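PDB 5XDE: thermophilic dibenzothiophene desulfurization enzyme C from Paenibacillus sp. A11-2, which catalyses the FMNH2- and oxygen-dependent oxidation of dibenzothiophene at sulfur, probably giving first the 5-oxide and then the 5,5-dioxide. Local coordinates for the flavin mononucleotide and dibenzothiophene site. Coordinates in Å, arbitrary orientation; residue numbers count along the deposited sequence, not the author numbering. Chains: chain A/B, Thermophilic dibenzothiophene desulfurization enzyme C.

The flavin mononucleotide and dibenzothiophene site. Residues chain A 279, 364-366; chain B 89, 93, 96-97, 126, 128-129, 135, 158, 160, 169, 202, 207, 212, 247, 384, 387-388, 412-413. With FMN (flavin mononucleotide), chain C; 83R (dibenzothiophene), chain D.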
ATOM      1  N   ARG A 279      20.268  17.527  -3.133  1.00 27.22           N
ATOM      2  CA  ARG A 279      21.648  17.121  -3.350  1.00 29.08           C
ATOM      3  C   ARG A 279      21.726  15.630  -3.646  1.00 26.91           C
ATOM      4  O   ARG A 279      20.907  14.848  -3.144  1.00 30.18           O
ATOM      5  CB  ARG A 279      22.513  17.430  -2.121  1.00 30.39           C
ATOM      6  CG  ARG A 279      22.613  18.911  -1.783  1.00 33.93           C
ATOM      7  CD  ARG A 279      23.422  19.135  -0.504  1.00 33.90           C
ATOM      8  NE  ARG A 279      22.712  18.696   0.695  1.00 32.94           N
ATOM      9  CZ  ARG A 279      23.152  18.899   1.936  1.00 37.53           C
ATOM     10  NH1 ARG A 279      24.302  19.530   2.138  1.00 34.47           N
ATOM     11  NH2 ARG A 279      22.445  18.471   2.979  1.00 36.82           N
ATOM     12  N   GLY A 364      14.111  15.721   0.174  1.00 15.68           N
ATOM     13  CA  GLY A 364      15.127  15.683   1.212  1.00 15.36           C
ATOM     14  C   GLY A 364      14.770  16.548   2.412  1.00 15.19           C
ATOM     15  O   GLY A 364      13.788  17.291   2.425  1.00 15.42           O
ATOM     16  N   ALA A 365      15.644  16.461   3.421  1.00 14.57           N
ATOM     17  CA  ALA A 365      15.356  17.029   4.736  1.00 14.70           C
ATOM     18  C   ALA A 365      15.238  18.553   4.715  1.00 15.25           C
ATOM     19  O   ALA A 365      14.438  19.126   5.470  1.00 16.33           O
ATOM     20  CB  ALA A 365      16.440  16.596   5.730  1.00 16.68           C
ATOM     21  N   ARG A 366      16.030  19.237   3.886  1.00 16.13           N
ATOM     22  CA  ARG A 366      15.949  20.693   3.925  1.00 17.97           C
ATOM     23  C   ARG A 366      14.601  21.212   3.444  1.00 17.29           C
ATOM     24  O   ARG A 366      14.256  22.367   3.741  1.00 16.04           O
ATOM     25  CB  ARG A 366      17.100  21.308   3.131  1.00 22.08           C
ATOM     26  CG  ARG A 366      18.415  21.240   3.899  1.00 22.88           C
ATOM     27  CD  ARG A 366      19.582  21.520   2.984  1.00 29.36           C
ATOM     28  NE  ARG A 366      19.519  20.657   1.810  1.00 28.63           N
ATOM     29  CZ  ARG A 366      19.922  21.024   0.601  1.00 36.62           C
ATOM     30  NH1 ARG A 366      20.424  22.238   0.414  1.00 36.25           N
ATOM     31  NH2 ARG A 366      19.812  20.185  -0.421  1.00 30.10           N
TER
ATOM     32  N   HIS B  89      13.928  13.939  20.888  1.00 14.11           N
ATOM     33  CA  HIS B  89      15.084  14.083  20.012  1.00 14.20           C
ATOM     34  C   HIS B  89      16.285  14.633  20.780  1.00 14.21           C
ATOM     35  O   HIS B  89      17.379  14.068  20.722  1.00 14.00           O
ATOM     36  CB  HIS B  89      14.676  14.987  18.839  1.00 14.19           C
ATOM     37  CG  HIS B  89      15.793  15.433  17.946  1.00 15.27           C
ATOM     38  ND1 HIS B  89      15.777  15.198  16.588  1.00 21.43           N
ATOM     39  CD2 HIS B  89      16.888  16.194  18.179  1.00 14.65           C
ATOM     40  CE1 HIS B  89      16.835  15.759  16.031  1.00 21.70           C
ATOM     41  NE2 HIS B  89      17.537  16.353  16.978  1.00 18.17           N
ATOM     42  N   TYR B  93      19.552  12.423  21.154  1.00 15.08           N
ATOM     43  CA  TYR B  93      20.837  12.809  20.570  1.00 14.96           C
ATOM     44  C   TYR B  93      21.905  12.976  21.638  1.00 14.26           C
ATOM     45  O   TYR B  93      23.092  12.743  21.365  1.00 14.85           O
ATOM     46  CB  TYR B  93      20.720  14.109  19.774  1.00 16.73           C
ATOM     47  CG  TYR B  93      20.210  13.957  18.368  1.00 21.23           C
ATOM     48  CD1 TYR B  93      18.949  13.423  18.129  1.00 23.14           C
ATOM     49  CD2 TYR B  93      20.959  14.396  17.281  1.00 23.59           C
ATOM     50  CE1 TYR B  93      18.459  13.289  16.851  1.00 20.78           C
ATOM     51  CE2 TYR B  93      20.474  14.267  15.981  1.00 22.28           C
ATOM     52  CZ  TYR B  93      19.214  13.723  15.778  1.00 22.58           C
ATOM     53  OH  TYR B  93      18.700  13.591  14.497  1.00 24.92           O
ATOM     54  N   SER B  96      23.408   9.770  21.670  1.00 16.02           N
ATOM     55  CA  SER B  96      24.272   9.573  20.516  1.00 12.91           C
ATOM     56  C   SER B  96      25.620  10.244  20.736  1.00 14.25           C
ATOM     57  O   SER B  96      26.672   9.652  20.471  1.00 14.92           O
ATOM     58  CB  SER B  96      23.602  10.121  19.251  1.00 12.87           C
ATOM     59  OG  SER B  96      24.479  10.010  18.144  1.00 15.08           O
ATOM     60  N   ASN B  97      25.593  11.490  21.218  1.00 14.80           N
ATOM     61  CA  ASN B  97      26.824  12.209  21.527  1.00 15.21           C
ATOM     62  C   ASN B  97      27.632  11.456  22.570  1.00 14.71           C
ATOM     63  O   ASN B  97      28.844  11.277  22.418  1.00 13.37           O
ATOM     64  CB  ASN B  97      26.494  13.619  22.011  1.00 12.46           C
ATOM     65  CG  ASN B  97      25.797  14.444  20.952  1.00 13.42           C
ATOM     66  OD1 ASN B  97      26.017  14.239  19.756  1.00 18.58           O
ATOM     67  ND2 ASN B  97      24.945  15.367  21.381  1.00 15.70           N
ATOM     68  N   ASN B 126      25.653  18.719  19.552  1.00 15.29           N
ATOM     69  CA  ASN B 126      26.678  18.445  18.550  1.00 14.29           C
ATOM     70  C   ASN B 126      26.647  19.457  17.410  1.00 15.63           C
ATOM     71  O   ASN B 126      25.632  20.111  17.141  1.00 16.05           O
ATOM     72  CB  ASN B 126      26.560  17.029  17.964  1.00 19.86           C
ATOM     73  CG  ASN B 126      25.472  16.924  16.916  1.00 19.91           C
ATOM     74  OD1 ASN B 126      25.744  16.924  15.706  1.00 19.99           O
ATOM     75  ND2 ASN B 126      24.229  16.858  17.374  1.00 22.06           N
ATOM     76  N   SER B 128      28.190  18.857  13.653  1.00 20.13           N
ATOM     77  CA  SER B 128      28.848  17.821  12.851  1.00 22.93           C
ATOM     78  C   SER B 128      28.604  17.963  11.351  1.00 25.34           C
ATOM     79  O   SER B 128      29.557  17.971  10.564  1.00 22.67           O
ATOM     80  CB  SER B 128      28.377  16.440  13.305  1.00 19.86           C
ATOM     81  OG  SER B 128      28.326  16.389  14.723  1.00 22.69           O
ATOM     82  N   SER B 129      27.339  18.031  10.938  1.00 20.20           N
ATOM     83  CA  SER B 129      27.039  18.065   9.511  1.00 23.32           C
ATOM     84  C   SER B 129      27.153  19.492   8.959  1.00 24.28           C
ATOM     85  O   SER B 129      27.282  20.467   9.699  1.00 23.14           O
ATOM     86  CB  SER B 129      25.651  17.479   9.254  1.00 23.76           C
ATOM     87  OG  SER B 129      25.670  16.059   9.411  1.00 24.95           O
ATOM     88  N   VAL B 135      26.248  15.503   1.451  1.00 38.35           N
ATOM     89  CA  VAL B 135      26.606  15.144   2.817  1.00 38.96           C
ATOM     90  C   VAL B 135      28.003  14.541   2.826  1.00 40.60           C
ATOM     91  O   VAL B 135      28.418  13.860   1.878  1.00 40.44           O
ATOM     92  CB  VAL B 135      25.566  14.185   3.425  1.00 38.24           C
ATOM     93  CG1 VAL B 135      24.207  14.882   3.545  1.00 34.11           C
ATOM     94  CG2 VAL B 135      25.460  12.899   2.610  1.00 36.27           C
ATOM     95  N   PHE B 158      22.675  21.948  11.037  1.00 18.80           N
ATOM     96  CA  PHE B 158      21.859  20.953  11.730  1.00 18.96           C
ATOM     97  C   PHE B 158      22.487  20.554  13.064  1.00 21.48           C
ATOM     98  O   PHE B 158      22.654  19.374  13.358  1.00 23.62           O
ATOM     99  CB  PHE B 158      21.627  19.714  10.864  1.00 20.52           C
ATOM    100  CG  PHE B 158      20.592  19.896   9.782  1.00 19.44           C
ATOM    101  CD1 PHE B 158      19.244  19.714  10.056  1.00 21.00           C
ATOM    102  CD2 PHE B 158      20.973  20.210   8.490  1.00 25.01           C
ATOM    103  CE1 PHE B 158      18.282  19.847   9.044  1.00 20.11           C
ATOM    104  CE2 PHE B 158      20.020  20.356   7.483  1.00 24.93           C
ATOM    105  CZ  PHE B 158      18.680  20.170   7.763  1.00 20.33           C
ATOM    106  N   SER B 160      21.912  19.911  16.244  1.00 17.23           N
ATOM    107  CA  SER B 160      20.874  19.601  17.221  1.00 17.92           C
ATOM    108  C   SER B 160      21.378  19.802  18.641  1.00 16.89           C
ATOM    109  O   SER B 160      22.503  19.426  18.977  1.00 17.15           O
ATOM    110  CB  SER B 160      20.385  18.155  17.052  1.00 20.23           C
ATOM    111  OG  SER B 160      19.557  18.040  15.912  1.00 21.86           O
ATOM    112  N   LEU B 169      29.864  18.126  20.925  1.00 13.20           N
ATOM    113  CA  LEU B 169      30.678  17.187  20.165  1.00 15.21           C
ATOM    114  C   LEU B 169      30.878  17.761  18.768  1.00 16.29           C
ATOM    115  O   LEU B 169      29.898  17.969  18.046  1.00 15.92           O
ATOM    116  CB  LEU B 169      29.977  15.831  20.101  1.00 14.72           C
ATOM    117  CG  LEU B 169      30.540  14.794  19.130  1.00 16.56           C
ATOM    118  CD1 LEU B 169      31.962  14.354  19.566  1.00 15.94           C
ATOM    119  CD2 LEU B 169      29.604  13.588  19.052  1.00 14.75           C
ATOM    120  N   TRP B 202      16.834  28.230  13.491  1.00 14.11           N
ATOM    121  CA  TRP B 202      16.068  27.002  13.293  1.00 14.91           C
ATOM    122  C   TRP B 202      14.586  27.346  13.321  1.00 15.65           C
ATOM    123  O   TRP B 202      14.056  27.750  14.363  1.00 15.71           O
ATOM    124  CB  TRP B 202      16.418  25.966  14.364  1.00 16.82           C
ATOM    125  CG  TRP B 202      15.681  24.643  14.269  1.00 14.11           C
ATOM    126  CD1 TRP B 202      14.802  24.133  15.178  1.00 14.60           C
ATOM    127  CD2 TRP B 202      15.819  23.649  13.241  1.00 13.64           C
ATOM    128  NE1 TRP B 202      14.366  22.889  14.775  1.00 15.86           N
ATOM    129  CE2 TRP B 202      14.980  22.564  13.594  1.00 14.62           C
ATOM    130  CE3 TRP B 202      16.568  23.573  12.065  1.00 13.43           C
ATOM    131  CZ2 TRP B 202      14.853  21.426  12.794  1.00 13.45           C
ATOM    132  CZ3 TRP B 202      16.446  22.447  11.272  1.00 15.43           C
ATOM    133  CH2 TRP B 202      15.591  21.385  11.641  1.00 14.32           C
ATOM    134  N   MET B 207       9.801  19.072  14.621  1.00 12.79           N
ATOM    135  CA  MET B 207      10.989  19.058  15.489  1.00 12.36           C
ATOM    136  C   MET B 207      11.408  20.482  15.837  1.00 14.68           C
ATOM    137  O   MET B 207      12.589  20.832  15.829  1.00 14.84           O
ATOM    138  CB  MET B 207      12.145  18.285  14.845  1.00 15.91           C
ATOM    139  CG  MET B 207      11.891  16.785  14.649  1.00 19.23           C
ATOM    140  SD  MET B 207      11.613  16.004  16.260  1.00 26.83           S
ATOM    141  CE  MET B 207      11.717  14.248  15.877  1.00 24.45           C
ATOM    142  N   SER B 212      18.216  22.854  15.906  1.00 15.09           N
ATOM    143  CA  SER B 212      19.096  22.253  14.904  1.00 13.82           C
ATOM    144  C   SER B 212      19.569  23.262  13.874  1.00 14.67           C
ATOM    145  O   SER B 212      19.703  22.934  12.688  1.00 17.35           O
ATOM    146  CB  SER B 212      18.390  21.078  14.227  1.00 14.33           C
ATOM    147  OG  SER B 212      18.004  20.102  15.180  1.00 17.14           O
ATOM    148  N   TRP B 247      28.710   3.169  16.638  1.00 15.83           N
ATOM    149  CA  TRP B 247      28.040   4.453  16.809  1.00 15.29           C
ATOM    150  C   TRP B 247      26.847   4.584  15.866  1.00 15.03           C
ATOM    151  O   TRP B 247      25.779   5.066  16.261  1.00 14.84           O
ATOM    152  CB  TRP B 247      29.025   5.608  16.586  1.00 15.11           C
ATOM    153  CG  TRP B 247      28.317   6.918  16.704  1.00 14.22           C
ATOM    154  CD1 TRP B 247      28.061   7.611  17.850  1.00 15.53           C
ATOM    155  CD2 TRP B 247      27.708   7.661  15.640  1.00 15.01           C
ATOM    156  NE1 TRP B 247      27.358   8.751  17.570  1.00 14.12           N
ATOM    157  CE2 TRP B 247      27.128   8.808  16.217  1.00 15.03           C
ATOM    158  CE3 TRP B 247      27.599   7.465  14.258  1.00 17.66           C
ATOM    159  CZ2 TRP B 247      26.440   9.756  15.464  1.00 17.17           C
ATOM    160  CZ3 TRP B 247      26.928   8.401  13.512  1.00 17.17           C
ATOM    161  CH2 TRP B 247      26.361   9.541  14.114  1.00 15.85           C
ATOM    162  N   THR B 384       9.408  15.535   9.278  1.00 13.18           N
ATOM    163  CA  THR B 384      10.689  16.226   9.295  1.00 11.38           C
ATOM    164  C   THR B 384      11.823  15.255   9.596  1.00 11.35           C
ATOM    165  O   THR B 384      12.794  15.169   8.839  1.00 12.41           O
ATOM    166  CB  THR B 384      10.651  17.353  10.323  1.00 13.28           C
ATOM    167  OG1 THR B 384       9.651  18.299   9.931  1.00 12.20           O
ATOM    168  CG2 THR B 384      11.990  18.073  10.422  1.00 13.71           C
ATOM    169  N   LEU B 387      13.394  12.275   7.323  1.00 12.61           N
ATOM    170  CA  LEU B 387      14.224  12.663   6.194  1.00 13.59           C
ATOM    171  C   LEU B 387      15.702  12.781   6.541  1.00 13.81           C
ATOM    172  O   LEU B 387      16.504  13.090   5.650  1.00 14.59           O
ATOM    173  CB  LEU B 387      13.743  13.996   5.616  1.00 12.71           C
ATOM    174  CG  LEU B 387      12.275  13.944   5.193  1.00 12.21           C
ATOM    175  CD1 LEU B 387      11.732  15.366   4.948  1.00 13.05           C
ATOM    176  CD2 LEU B 387      12.119  13.123   3.928  1.00 13.20           C
ATOM    177  N   HIS B 388      16.065  12.540   7.805  1.00 12.85           N
ATOM    178  CA  HIS B 388      17.443  12.696   8.267  1.00 14.87           C
ATOM    179  C   HIS B 388      18.430  12.058   7.295  1.00 14.95           C
ATOM    180  O   HIS B 388      19.398  12.693   6.852  1.00 14.09           O
ATOM    181  CB  HIS B 388      17.552  12.074   9.662  1.00 15.80           C
ATOM    182  CG  HIS B 388      18.709  12.567  10.466  1.00 21.32           C
ATOM    183  ND1 HIS B 388      19.994  12.102  10.286  1.00 27.13           N
ATOM    184  CD2 HIS B 388      18.768  13.463  11.479  1.00 24.76           C
ATOM    185  CE1 HIS B 388      20.800  12.706  11.140  1.00 26.15           C
ATOM    186  NE2 HIS B 388      20.080  13.534  11.878  1.00 27.85           N
ATOM    187  N   PHE B 412      28.918   7.457   8.653  1.00 18.03           N
ATOM    188  CA  PHE B 412      28.071   8.181   9.587  1.00 19.09           C
ATOM    189  C   PHE B 412      26.590   7.892   9.368  1.00 18.11           C
ATOM    190  O   PHE B 412      25.775   8.245  10.225  1.00 16.66           O
ATOM    191  CB  PHE B 412      28.334   9.690   9.494  1.00 23.90           C
ATOM    192  CG  PHE B 412      29.641  10.126  10.122  1.00 25.18           C
ATOM    193  CD1 PHE B 412      29.814  10.072  11.494  1.00 23.97           C
ATOM    194  CD2 PHE B 412      30.681  10.613   9.344  1.00 25.02           C
ATOM    195  CE1 PHE B 412      31.009  10.483  12.086  1.00 25.52           C
ATOM    196  CE2 PHE B 412      31.878  11.026   9.932  1.00 24.93           C
ATOM    197  CZ  PHE B 412      32.038  10.953  11.300  1.00 23.18           C
ATOM    198  N   TYR B 413      26.226   7.250   8.257  1.00 21.08           N
ATOM    199  CA  TYR B 413      24.832   6.979   7.952  1.00 22.44           C
ATOM    200  C   TYR B 413      24.491   5.505   7.829  1.00 20.82           C
ATOM    201  O   TYR B 413      23.303   5.173   7.781  1.00 21.61           O
ATOM    202  CB  TYR B 413      24.429   7.678   6.649  1.00 24.52           C
ATOM    203  CG  TYR B 413      24.465   9.173   6.754  1.00 27.54           C
ATOM    204  CD1 TYR B 413      23.469   9.863   7.437  1.00 29.54           C
ATOM    205  CD2 TYR B 413      25.496   9.899   6.183  1.00 29.96           C
ATOM    206  CE1 TYR B 413      23.499  11.246   7.536  1.00 32.24           C
ATOM    207  CE2 TYR B 413      25.536  11.275   6.278  1.00 33.86           C
ATOM    208  CZ  TYR B 413      24.539  11.944   6.949  1.00 36.26           C
ATOM    209  OH  TYR B 413      24.586  13.320   7.036  1.00 48.01           O
TER
HETATM  210  N1  FMN C 501      23.036  16.170  11.386  1.00 25.11           N
HETATM  211  C2  FMN C 501      24.042  16.179  12.330  1.00 24.38           C
HETATM  212  O2  FMN C 501      25.194  15.954  11.966  1.00 23.08           O
HETATM  213  N3  FMN C 501      23.745  16.418  13.658  1.00 21.07           N
HETATM  214  C4  FMN C 501      22.450  16.659  14.053  1.00 20.76           C
HETATM  215  O4  FMN C 501      22.224  16.887  15.245  1.00 21.41           O
HETATM  216  C4A FMN C 501      21.427  16.645  13.101  1.00 20.96           C
HETATM  217  N5  FMN C 501      20.131  16.888  13.478  1.00 24.99           N
HETATM  218  C5A FMN C 501      19.127  16.885  12.522  1.00 20.50           C
HETATM  219  C6  FMN C 501      17.818  17.125  12.932  1.00 20.50           C
HETATM  220  C7  FMN C 501      16.777  17.128  12.004  1.00 23.59           C
HETATM  221  C7M FMN C 501      15.375  17.400  12.489  1.00 19.02           C
HETATM  222  C8  FMN C 501      17.073  16.869  10.669  1.00 20.64           C
HETATM  223  C8M FMN C 501      16.000  16.853   9.622  1.00 22.34           C
HETATM  224  C9  FMN C 501      18.385  16.624  10.262  1.00 19.74           C
HETATM  225  C9A FMN C 501      19.429  16.638  11.182  1.00 24.51           C
HETATM  226  N10 FMN C 501      20.734  16.360  10.796  1.00 23.81           N
HETATM  227  C10 FMN C 501      21.730  16.411  11.759  1.00 23.33           C
HETATM  228  C1' FMN C 501      21.114  16.214   9.336  1.00 27.85           C
HETATM  229  C2' FMN C 501      21.367  14.962   8.526  1.00 25.88           C
HETATM  230  O2' FMN C 501      22.571  14.406   9.005  1.00 28.23           O
HETATM  231  C3' FMN C 501      21.552  15.350   7.039  1.00 26.14           C
HETATM  232  O3' FMN C 501      22.698  16.176   6.890  1.00 25.39           O
HETATM  233  C4' FMN C 501      20.376  16.110   6.401  1.00 23.38           C
HETATM  234  O4' FMN C 501      19.165  15.569   6.887  1.00 23.71           O
HETATM  235  C5' FMN C 501      20.391  16.019   4.868  1.00 28.00           C
HETATM  236  O5' FMN C 501      19.633  17.055   4.247  1.00 27.19           O
HETATM  237  P   FMN C 501      19.065  16.892   2.725  1.00 23.85           P
HETATM  238  O1P FMN C 501      18.176  18.091   2.449  1.00 20.51           O
HETATM  239  O2P FMN C 501      20.233  16.881   1.753  1.00 29.12           O
HETATM  240  O3P FMN C 501      18.268  15.594   2.649  1.00 20.68           O
HETATM  241  C6  83R D 504      26.137  13.364  16.892  1.00 31.18           C
HETATM  242  C5  83R D 504      26.777  13.333  15.665  1.00 24.01           C
HETATM  243  C4  83R D 504      25.406  12.850  12.250  1.00 29.73           C
HETATM  244  S1  83R D 504      23.862  12.733  13.066  1.00 34.31           S
HETATM  245  C2  83R D 504      26.020  13.131  14.514  1.00 25.61           C
HETATM  246  C7  83R D 504      24.759  13.203  16.987  1.00 27.13           C
HETATM  247  C8  83R D 504      23.990  12.999  15.858  1.00 27.02           C
HETATM  248  C9  83R D 504      25.625  12.758  10.877  1.00 32.15           C
HETATM  249  C10 83R D 504      26.919  12.870  10.407  1.00 30.48           C
HETATM  250  C11 83R D 504      27.983  13.073  11.276  1.00 28.90           C
HETATM  251  C12 83R D 504      27.772  13.164  12.639  1.00 30.38           C
HETATM  252  C1  83R D 504      24.630  12.966  14.621  1.00 28.64           C
HETATM  253  C3  83R D 504      26.473  13.056  13.137  1.00 28.78           C
HETATM  254  O   HOH W   1      23.324  18.834   5.683  1.00 28.81           O
HETATM  255  O   HOH W   2      19.068  16.800  -0.794  1.00 29.78           O
HETATM  256  O   HOH W   3      18.007  13.037   3.293  1.00 31.60           O
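The flavin monooxygenase pocket of this acyl-CoA dehydrogenase-like fold illustrates how two subunits can share one cofactor. It lies at the boundary of chains A and B: helix 85-104, strand 124-127, the start of helix 247-276 and the segments at 388 and 412-413 of chain B house the isoalloxazine and substrate, while A:Arg279 and the turn 364-366 of chain A close over the phosphate. Dibenzothiophene (83R) is almost wholly buried, its sulfur edge over the pyrimidine face of FMN and the rest of the tricycle reaching past the flavin. B:Asn126 reads the pyrimidine with its amide. B:Asn126 OD1 accepts from FMN N3 at 2.9 Å, in the carbonyl plane on a lone pair, and takes a second bond from B:Ser128 OG, which helps to fix the amide's rotation; ND2 donates in plane to FMN O4. At the N5 edge, B:Ser160 OG, bonded also to B:His89 NE2 and B:Ser212 OG, donates to FMN N5 at 2.8 Å.

B:Phe158 covers one flavin face, its CB over the central ring and its phenyl stacked on the dimethylbenzene ring with planes 25° apart. On the opposite face, the substrate's side, B:His388 has CG anti to the backbone N (chi1 -159°), which swings its imidazole edge against the flavin alongside the sulfur, with NE2 3.1 Å from FMN N10 and CE1 3.6 Å from 83R S1. B:Trp247 points its CZ2-CH2 edge at the 83R tricycle, edge-to-face with planes 66° apart, its NE1 tied to B:Ser96 O. B:Phe412 turns a face to 83R C11, off-centre toward the rim, and B:Tyr93 CD2 touches 83R C8.

Across the subunit boundary, two arginines form salt bridges with the phosphate, which would offset its negative charge. A:Arg279 grips FMN O2P side-on with NE and NH2, both in its guanidinium plane. A:Arg366 gives FMN O1P its backbone N and its NE, the latter in plane at 3.0 Å, and A:Ala365 N donates to FMN O3P. Along the ribityl chain, B:Tyr413 OH meets FMN O2' at 3.0 Å, and FMN O4' donates to a lone pair of B:His388 O at 2.9 Å.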